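Local coordinates for protein yeast glycogen phosphorylase (Saccharomyces cerevisiae, PDB 1YGP) that belongs to the carbohydrate phosphorylase family, folds as a GT-B enzyme of two Rossmann-like domains, and holds pyridoxal-5'-phosphate in its interior, at residues 520-525 and 729-734; 531-536 and 549-554; 556-561 and 849-854; 604-609 and 702-707. All blocks are in the same frame, centred on the assembly; numbering follows the deposited sequence.

Contact 1: residues 520-525 and 729-734; sequences RWLKQA and FVMNGG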
# COMPACT_ATOMS: atom_id res chain seq x y z
N ARG A 520 12.69 -12.95 23.67
CA ARG A 520 12.68 -11.52 23.39
C ARG A 520 13.07 -10.78 24.66
O ARG A 520 13.98 -9.96 24.64
CB ARG A 520 11.33 -11.03 22.94
CG ARG A 520 11.41 -9.59 22.44
CD ARG A 520 10.06 -9.01 22.02
NE ARG A 520 9.63 -9.61 20.76
CZ ARG A 520 10.00 -9.12 19.58
NH1 ARG A 520 10.77 -8.04 19.47
NH2 ARG A 520 9.56 -9.71 18.47
N TRP A 521 12.48 -11.13 25.79
CA TRP A 521 12.73 -10.35 26.96
C TRP A 521 14.06 -10.59 27.67
O TRP A 521 14.48 -9.68 28.38
CB TRP A 521 11.47 -10.55 27.83
CG TRP A 521 10.30 -9.90 27.07
CD1 TRP A 521 9.23 -10.64 26.61
CD2 TRP A 521 10.21 -8.58 26.68
NE1 TRP A 521 8.48 -9.81 25.93
CE2 TRP A 521 9.02 -8.58 25.94
CE3 TRP A 521 10.94 -7.39 26.82
CZ2 TRP A 521 8.55 -7.41 25.34
CZ3 TRP A 521 10.47 -6.22 26.22
CH2 TRP A 521 9.29 -6.24 25.48
N LEU A 522 14.78 -11.71 27.47
CA LEU A 522 16.12 -11.88 28.03
C LEU A 522 17.19 -11.92 26.94
O LEU A 522 18.15 -11.15 26.95
CB LEU A 522 16.22 -13.17 28.86
CG LEU A 522 17.55 -13.66 29.46
CD1 LEU A 522 18.13 -12.61 30.37
CD2 LEU A 522 17.31 -14.88 30.32
N LYS A 523 17.06 -12.77 25.93
CA LYS A 523 18.13 -12.89 24.96
C LYS A 523 18.13 -11.75 23.96
O LYS A 523 19.21 -11.27 23.60
CB LYS A 523 18.04 -14.23 24.21
CG LYS A 523 19.26 -14.42 23.36
CD LYS A 523 19.25 -15.78 22.73
CE LYS A 523 20.46 -15.91 21.79
NZ LYS A 523 21.73 -15.56 22.41
N GLN A 524 16.98 -11.28 23.50
CA GLN A 524 16.97 -10.17 22.58
C GLN A 524 17.29 -8.89 23.33
O GLN A 524 18.27 -8.22 23.01
CB GLN A 524 15.63 -10.05 21.92
CG GLN A 524 15.66 -9.09 20.75
CD GLN A 524 14.60 -9.47 19.74
OE1 GLN A 524 13.93 -8.64 19.15
NE2 GLN A 524 14.40 -10.74 19.44
N ALA A 525 16.48 -8.57 24.35
CA ALA A 525 16.64 -7.34 25.10
C ALA A 525 17.91 -7.23 25.90
O ALA A 525 18.41 -6.12 26.05
CB ALA A 525 15.48 -7.16 26.06
N PHE A 729 10.85 -7.06 34.11
CA PHE A 729 11.84 -6.39 34.94
C PHE A 729 12.54 -7.42 35.80
O PHE A 729 13.78 -7.41 35.88
CB PHE A 729 11.19 -5.38 35.83
CG PHE A 729 10.84 -4.10 35.10
CD1 PHE A 729 11.85 -3.22 34.72
CD2 PHE A 729 9.52 -3.80 34.80
CE1 PHE A 729 11.54 -2.05 34.03
CE2 PHE A 729 9.22 -2.63 34.11
CZ PHE A 729 10.22 -1.76 33.72
N VAL A 730 11.80 -8.36 36.39
CA VAL A 730 12.43 -9.35 37.24
C VAL A 730 13.43 -10.18 36.45
O VAL A 730 14.60 -10.23 36.86
CB VAL A 730 11.34 -10.22 37.88
CG1 VAL A 730 11.92 -11.43 38.59
CG2 VAL A 730 10.61 -9.38 38.92
N MET A 731 13.08 -10.71 35.26
CA MET A 731 13.99 -11.50 34.39
C MET A 731 15.31 -10.81 34.01
O MET A 731 16.24 -11.41 33.47
CB MET A 731 13.22 -11.86 33.11
CG MET A 731 13.86 -12.85 32.13
SD MET A 731 12.60 -13.52 31.00
CE MET A 731 11.71 -14.55 32.13
N ASN A 732 15.39 -9.52 34.30
CA ASN A 732 16.54 -8.74 33.96
C ASN A 732 17.23 -8.17 35.19
O ASN A 732 18.03 -7.24 35.07
CB ASN A 732 16.06 -7.66 32.98
CG ASN A 732 15.91 -8.16 31.53
OD1 ASN A 732 16.88 -8.23 30.78
ND2 ASN A 732 14.73 -8.50 31.05
N GLY A 733 16.95 -8.71 36.39
CA GLY A 733 17.60 -8.28 37.63
C GLY A 733 17.15 -6.93 38.17
O GLY A 733 17.85 -6.31 38.99
N GLY A 734 15.99 -6.43 37.77
CA GLY A 734 15.52 -5.15 38.27
C GLY A 734 14.77 -5.41 39.55
O GLY A 734 14.23 -6.52 39.72

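Contact 2: residues 531-536 and 549-554; sequences KLISET and AKLTQL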
# COMPACT_ATOMS: atom_id res chain seq x y z
N LYS A 531 24.78 -13.83 27.70
CA LYS A 531 26.12 -14.37 27.54
C LYS A 531 26.64 -14.69 28.94
O LYS A 531 27.10 -15.82 29.13
CB LYS A 531 27.06 -13.35 26.88
N LEU A 532 26.51 -13.81 29.95
CA LEU A 532 27.02 -14.06 31.30
C LEU A 532 26.53 -15.37 31.86
O LEU A 532 27.35 -16.13 32.38
CB LEU A 532 26.60 -12.96 32.29
CG LEU A 532 27.05 -13.00 33.77
CD1 LEU A 532 28.56 -13.17 33.90
CD2 LEU A 532 26.70 -11.68 34.43
N ILE A 533 25.22 -15.63 31.73
CA ILE A 533 24.60 -16.86 32.19
C ILE A 533 25.13 -18.03 31.38
O ILE A 533 25.50 -19.05 31.96
CB ILE A 533 23.06 -16.70 32.05
CG1 ILE A 533 22.60 -15.77 33.12
CG2 ILE A 533 22.32 -18.02 32.20
CD1 ILE A 533 21.13 -15.39 32.97
N SER A 534 25.22 -17.94 30.05
CA SER A 534 25.72 -19.05 29.26
C SER A 534 27.17 -19.32 29.63
O SER A 534 27.63 -20.46 29.56
CB SER A 534 25.67 -18.76 27.77
N GLU A 535 27.90 -18.30 30.06
CA GLU A 535 29.26 -18.45 30.53
C GLU A 535 29.24 -19.10 31.92
O GLU A 535 29.74 -20.21 32.06
CB GLU A 535 29.91 -17.09 30.63
CG GLU A 535 31.22 -17.00 29.89
CD GLU A 535 31.32 -15.70 29.11
OE1 GLU A 535 31.43 -14.62 29.72
OE2 GLU A 535 31.27 -15.76 27.89
N THR A 536 28.60 -18.53 32.93
CA THR A 536 28.74 -19.04 34.28
C THR A 536 28.17 -20.43 34.46
O THR A 536 28.80 -21.32 35.04
CB THR A 536 28.08 -18.05 35.24
OG1 THR A 536 26.71 -17.94 34.91
CG2 THR A 536 28.75 -16.68 35.14
N ALA A 549 14.12 -23.40 34.40
CA ALA A 549 14.37 -24.00 35.70
C ALA A 549 15.85 -24.08 36.05
O ALA A 549 16.23 -23.86 37.21
CB ALA A 549 13.80 -25.41 35.73
N LYS A 550 16.74 -24.29 35.08
CA LYS A 550 18.16 -24.33 35.36
C LYS A 550 18.71 -23.03 35.94
O LYS A 550 19.80 -23.04 36.52
CB LYS A 550 18.97 -24.62 34.11
CG LYS A 550 18.61 -25.91 33.39
CD LYS A 550 19.79 -26.49 32.61
CE LYS A 550 20.45 -25.55 31.59
NZ LYS A 550 21.70 -26.12 31.09
N LEU A 551 18.02 -21.89 35.87
CA LEU A 551 18.62 -20.66 36.35
C LEU A 551 18.79 -20.57 37.86
O LEU A 551 19.57 -19.74 38.35
CB LEU A 551 17.81 -19.47 35.81
CG LEU A 551 18.43 -18.68 34.63
CD1 LEU A 551 18.71 -19.58 33.46
CD2 LEU A 551 17.46 -17.61 34.16
N THR A 552 18.19 -21.48 38.62
CA THR A 552 18.36 -21.51 40.07
C THR A 552 19.82 -21.79 40.47
O THR A 552 20.26 -21.41 41.56
CB THR A 552 17.41 -22.56 40.68
OG1 THR A 552 17.38 -23.70 39.82
CG2 THR A 552 16.03 -22.02 40.85
N GLN A 553 20.63 -22.37 39.58
CA GLN A 553 22.04 -22.60 39.82
C GLN A 553 22.76 -21.28 40.05
O GLN A 553 23.76 -21.26 40.77
CB GLN A 553 22.68 -23.30 38.64
CG GLN A 553 24.13 -23.75 38.88
CD GLN A 553 24.84 -24.33 37.65
OE1 GLN A 553 24.26 -25.07 36.85
NE2 GLN A 553 26.13 -24.03 37.44
N LEU A 554 22.26 -20.16 39.54
CA LEU A 554 22.93 -18.88 39.75
C LEU A 554 23.02 -18.56 41.24
O LEU A 554 23.98 -17.91 41.68
CB LEU A 554 22.17 -17.78 39.02
CG LEU A 554 22.17 -17.80 37.49
CD1 LEU A 554 21.01 -16.96 37.00
CD2 LEU A 554 23.49 -17.27 36.93

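Contact 3: residues 556-561 and 849-854; sequences KYVEDK and SVLSLA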
# COMPACT_ATOMS: atom_id res chain seq x y z
N LYS A 556 24.11 -20.26 43.68
CA LYS A 556 25.39 -20.68 44.25
C LYS A 556 26.41 -19.54 44.17
O LYS A 556 27.07 -19.15 45.14
CB LYS A 556 25.89 -21.87 43.46
N TYR A 557 26.42 -18.87 43.01
CA TYR A 557 27.39 -17.84 42.72
C TYR A 557 26.99 -16.52 43.34
O TYR A 557 27.69 -15.52 43.11
CB TYR A 557 27.55 -17.66 41.21
CG TYR A 557 27.85 -18.94 40.44
CD1 TYR A 557 26.79 -19.81 40.15
CD2 TYR A 557 29.15 -19.26 40.03
CE1 TYR A 557 27.00 -20.99 39.46
CE2 TYR A 557 29.37 -20.45 39.32
CZ TYR A 557 28.29 -21.31 39.04
OH TYR A 557 28.47 -22.50 38.36
N VAL A 558 25.92 -16.48 44.14
CA VAL A 558 25.51 -15.23 44.76
C VAL A 558 26.57 -14.74 45.74
O VAL A 558 26.86 -13.54 45.82
CB VAL A 558 24.17 -15.39 45.50
CG1 VAL A 558 23.79 -14.12 46.26
CG2 VAL A 558 23.07 -15.65 44.48
N GLU A 559 27.21 -15.66 46.45
CA GLU A 559 28.15 -15.29 47.48
C GLU A 559 29.50 -14.80 46.98
O GLU A 559 30.26 -14.31 47.81
CB GLU A 559 28.31 -16.50 48.40
CG GLU A 559 28.81 -16.20 49.81
CD GLU A 559 27.95 -15.22 50.63
OE1 GLU A 559 26.98 -15.66 51.26
OE2 GLU A 559 28.27 -14.03 50.65
N ASP A 560 29.89 -14.81 45.70
CA ASP A 560 31.26 -14.44 45.40
C ASP A 560 31.70 -13.45 44.34
O ASP A 560 31.92 -13.68 43.14
CB ASP A 560 32.06 -15.74 45.20
CG ASP A 560 32.74 -16.21 46.51
OD1 ASP A 560 32.13 -16.97 47.28
OD2 ASP A 560 33.88 -15.81 46.75
N LYS A 561 31.96 -12.32 44.98
CA LYS A 561 32.55 -11.10 44.45
C LYS A 561 32.85 -10.86 42.97
O LYS A 561 32.32 -9.89 42.42
CB LYS A 561 33.85 -10.84 45.21
N SER A 849 19.17 -8.90 42.97
CA SER A 849 19.10 -9.00 41.52
C SER A 849 19.43 -10.41 41.01
O SER A 849 18.65 -10.96 40.22
CB SER A 849 20.06 -7.95 40.98
OG SER A 849 20.04 -7.87 39.57
N VAL A 850 20.52 -11.06 41.46
CA VAL A 850 20.91 -12.41 41.00
C VAL A 850 19.85 -13.40 41.42
O VAL A 850 19.41 -14.23 40.63
CB VAL A 850 22.26 -12.86 41.60
CG1 VAL A 850 22.59 -14.26 41.14
CG2 VAL A 850 23.40 -11.98 41.07
N LEU A 851 19.37 -13.31 42.65
CA LEU A 851 18.32 -14.19 43.09
C LEU A 851 17.05 -13.95 42.29
O LEU A 851 16.41 -14.95 41.96
CB LEU A 851 18.11 -13.97 44.58
CG LEU A 851 19.26 -14.53 45.41
CD1 LEU A 851 19.06 -14.09 46.84
CD2 LEU A 851 19.38 -16.04 45.25
N SER A 852 16.68 -12.71 41.93
CA SER A 852 15.52 -12.46 41.07
C SER A 852 15.59 -13.32 39.81
O SER A 852 14.72 -14.16 39.58
CB SER A 852 15.47 -10.99 40.69
OG SER A 852 14.98 -10.22 41.77
N LEU A 853 16.69 -13.16 39.07
CA LEU A 853 16.99 -13.94 37.87
C LEU A 853 16.86 -15.43 38.04
O LEU A 853 16.21 -16.14 37.27
CB LEU A 853 18.40 -13.70 37.44
CG LEU A 853 18.60 -12.92 36.21
CD1 LEU A 853 18.25 -13.79 34.99
CD2 LEU A 853 17.85 -11.61 36.39
N ALA A 854 17.49 -15.88 39.11
CA ALA A 854 17.55 -17.27 39.46
C ALA A 854 16.18 -17.88 39.63
O ALA A 854 15.97 -19.04 39.27
CB ALA A 854 18.36 -17.39 40.75

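Contact 4: residues 604-609 and 702-707; sequences MQVKRI and EIIIPA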
# COMPACT_ATOMS: atom_id res chain seq x y z
N MET A 604 12.25 3.43 37.08
CA MET A 604 11.24 3.64 36.05
C MET A 604 9.83 3.19 36.31
O MET A 604 9.60 2.20 37.00
CB MET A 604 11.64 3.00 34.71
CG MET A 604 12.53 1.79 34.59
SD MET A 604 14.30 2.21 34.69
CE MET A 604 14.86 2.12 33.02
N GLN A 605 8.84 3.91 35.75
CA GLN A 605 7.43 3.50 35.74
C GLN A 605 6.93 3.73 34.31
O GLN A 605 6.52 4.82 33.91
CB GLN A 605 6.57 4.34 36.72
CG GLN A 605 5.15 3.83 36.92
CD GLN A 605 4.32 4.65 37.89
OE1 GLN A 605 4.62 5.80 38.21
NE2 GLN A 605 3.20 4.15 38.38
N VAL A 606 7.07 2.70 33.49
CA VAL A 606 6.62 2.75 32.11
C VAL A 606 5.39 1.86 31.92
O VAL A 606 5.46 0.62 31.98
CB VAL A 606 7.76 2.32 31.11
CG1 VAL A 606 8.84 3.38 31.14
CG2 VAL A 606 8.43 1.00 31.49
N LYS A 607 4.22 2.49 31.78
CA LYS A 607 2.97 1.80 31.48
C LYS A 607 1.90 2.82 31.20
O LYS A 607 2.15 4.03 31.20
CB LYS A 607 2.50 0.93 32.63
CG LYS A 607 2.31 1.56 34.00
CD LYS A 607 2.32 0.43 35.02
CE LYS A 607 3.68 -0.27 35.05
NZ LYS A 607 3.57 -1.54 35.72
N ARG A 608 0.69 2.34 30.92
CA ARG A 608 -0.45 3.17 30.59
C ARG A 608 -0.70 4.18 31.67
O ARG A 608 -0.70 3.85 32.86
CB ARG A 608 -1.66 2.27 30.41
CG ARG A 608 -3.00 2.92 30.08
CD ARG A 608 -3.76 1.89 29.26
NE ARG A 608 -4.98 1.48 29.89
CZ ARG A 608 -5.01 0.63 30.92
NH1 ARG A 608 -3.91 0.09 31.44
NH2 ARG A 608 -6.21 0.27 31.40
N ILE A 609 -0.84 5.41 31.21
CA ILE A 609 -1.06 6.54 32.08
C ILE A 609 -2.51 6.37 32.50
O ILE A 609 -3.40 6.44 31.65
CB ILE A 609 -0.87 7.86 31.30
CG1 ILE A 609 0.51 7.96 30.64
CG2 ILE A 609 -1.16 8.99 32.26
CD1 ILE A 609 1.79 7.87 31.53
N GLU A 702 12.42 -2.77 25.13
CA GLU A 702 13.55 -3.68 25.11
C GLU A 702 14.82 -2.92 25.47
O GLU A 702 15.78 -3.57 25.87
CB GLU A 702 13.73 -4.32 23.75
CG GLU A 702 12.80 -5.49 23.43
CD GLU A 702 12.85 -5.93 21.96
OE1 GLU A 702 13.93 -6.10 21.40
OE2 GLU A 702 11.80 -6.10 21.36
N ILE A 703 14.90 -1.58 25.34
CA ILE A 703 16.09 -0.84 25.74
C ILE A 703 15.94 -0.44 27.21
O ILE A 703 16.88 -0.58 28.00
CB ILE A 703 16.26 0.42 24.85
CG1 ILE A 703 16.46 0.01 23.40
CG2 ILE A 703 17.49 1.21 25.28
CD1 ILE A 703 17.60 -1.01 23.08
N ILE A 704 14.74 0.02 27.58
CA ILE A 704 14.42 0.50 28.92
C ILE A 704 14.42 -0.59 29.97
O ILE A 704 15.11 -0.40 30.98
CB ILE A 704 13.05 1.20 28.89
CG1 ILE A 704 13.19 2.46 28.08
CG2 ILE A 704 12.54 1.52 30.29
CD1 ILE A 704 11.89 3.25 27.93
N ILE A 705 13.73 -1.72 29.83
CA ILE A 705 13.73 -2.72 30.88
C ILE A 705 15.11 -3.27 31.31
O ILE A 705 15.37 -3.18 32.51
CB ILE A 705 12.74 -3.82 30.42
CG1 ILE A 705 11.38 -3.22 30.70
CG2 ILE A 705 12.93 -5.17 31.09
CD1 ILE A 705 10.12 -3.92 30.16
N PRO A 706 16.08 -3.77 30.53
CA PRO A 706 17.37 -4.25 31.06
C PRO A 706 18.24 -3.18 31.75
O PRO A 706 19.26 -3.52 32.36
CB PRO A 706 18.07 -4.87 29.87
CG PRO A 706 16.93 -5.19 28.93
CD PRO A 706 16.01 -3.99 29.09
N ALA A 707 17.89 -1.89 31.62
CA ALA A 707 18.61 -0.80 32.23
C ALA A 707 18.06 -0.47 33.60
O ALA A 707 18.61 0.36 34.33
CB ALA A 707 18.46 0.45 31.41

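Contact 1: residues 520-525 and 729-734
M731 extends its side chain over the base of L522. With CG opposite the backbone N (chi1 -171°), CG of M731 is the atom laid against CB of L522, 4.0 Å away. Its sulfur continues past the base of W521, where SD of M731 lies 4.5 Å from CB of W521. Beside this apolar overlap is one directed bond: ND2 of N732 donates to the backbone O of W521 at 2.9 Å. The N-H...O angle of 171° makes it nearly straight, and the acceptor lies almost in the amide plane of N732, although the donor stands 31° off the carbonyl plane. The same amide bonds to K728 O through ND2 and to N526 ND2 through OD1, which fixes its rotation. N732 itself sits in a type I turn from V730 to G733. G733, at positive phi, is the C-prime residue of a Schellman motif, with G734 N bonded to F729 O and G733 N to V730 O. W521 touches pyridoxal-5'-phosphate and forms a cation-pi pair with K728; this Schellman-capped helix end is thus bonded to the backbone of a residue of the cofactor pocket.

Contact 2: residues 531-536 and 549-554
I533 meets L551 and L554 where the chain of this GT-B protein turns back through a 12-residue connection, so that a 3-10 segment packs on the last turns of helix 527-536. The apolar contacts are made by two different branches of I533. CG2 of I533 lies 4.1 Å from CD1 of L551, while CG1 of I533 lies 4.2 Å from CD2 of L554. With chi1 at -73°, CG1 is opposite the carbonyl carbon and CG2 opposite the backbone N, which spreads the two branches toward successive leucines of the 3-10 face. Each of these pairs crosses at about a right angle: the CG2 methyl meets a leucine methyl, and the CG1 methylene meets CD2 of L554. L853 of helix 842-856 also touches I533 and L551, and F563 of helix 562-584 touches L554 and T536; the pair is therefore built into a larger apolar layer. No hydrogen bond links the two segments; both threonine hydroxyls bond within their own segments, and K550 and Q553 turn to D539 and Y557. OG1 of T552 donates to A549 O at 2.9 Å, nearly in line with the carbonyl at 171°. T536 combines both kinds of contact: its OG1 lies 3.9 Å from CD2 of L554, yet it donates to L532 O at 3.2 Å, and that same oxygen also accepts a bond from the backbone N of T536 at 2.8 Å.

Contact 3: residues 556-561 and 849-854
V558 presents a single methyl group to two neighbouring residues of helix 842-856. Its CG2 lies 3.6 Å from CG1 of V850 and 3.8 Å from CD2 of L851, so it sits against the shoulder formed by consecutive residues on the helix. The two valines slide past each other in opposite directions, whereas V558 and L851 cross at about a right angle. The CA atoms of V558 and V850 are 6.6 Å apart, close enough for two short branched side chains to meet directly. In V850, chi1 of 178° sets CG1 opposite the backbone N, the branch that faces V558. Further out, F563, L564 and W567 of helix 562-584 touch V850, as does L554, earlier in the same loop as V558. S849, next to V850 in the helix, bonds through OG to G733 O and W567 NE1. On the loop side, the adjacent Y557 is held through OH by Q553 NE2. No hydrogen bond crosses between the two segments, and V558 remains partly exposed. The contact is thus a non-directional van der Waals one, made through one methyl group, which imposes no bond direction on the loop and depends on close apolar fit.

Contact 4: residues 604-609 and 702-707
M604 reaches I704 with the far end of its side chain, starting from a CB that points toward the helix. From there CG of M604 comes within 4.3 Å of CG2 of I704. SD stands farther off from that methyl, and the bends at chi2 (-82°) and chi3 (-103°) bring CE back toward the helix. CE makes the closest approaches: CE of M604 lies 3.6 Å from CG2 of I704 and 3.3 Å from I704 O, and it is also 4.3 Å from CB of A707. The methyl therefore rests between the side chains of I704 and A707, near a carbonyl oxygen, I704 O, that accepts a bond from the backbone N of A707 at 3.2 Å. Two residues further along the strand, V606 faces the same way and brings its CG1 to 4.2 Å from CG2 of I704. One isoleucine methyl thus bridges both strand residues. No hydrogen bond spans the segments. Strand 601-606 is fixed from its edges instead, since M604 pairs through its backbone with L710 and E712, and Q605 with I652. L578 of helix 562-584 touches both M604 and I704. Just beyond V606, K607 touches pyridoxal-5'-phosphate, a feature of this phosphorylase. A helix laid over an inner strand of a six-stranded parallel sheet is characteristic of the Rossmann-like domain of the GT-B fold.

The touching residues of contacts 1 and 4 are buried, and each contact includes a residue of the pyridoxal-5'-phosphate pocket. Contact 2 is buried too but peripheral, and contact 3 only partly buried; their centres lie about 28 and 30 Å from the chain centre. Chemistry follows place: among the four, contact 1 alone has a hydrogen bond between its segments, while the others meet through apolar groups. The R520-E702 salt bridge joins contact 1 to contact 4, and packing of F729 on I705 adds to it. L853, within the helical segment of contact 3, links contacts 1 and 2. Helix 842-856 thus connects the cofactor-side core with the outer loop between helices 527-536 and 562-584.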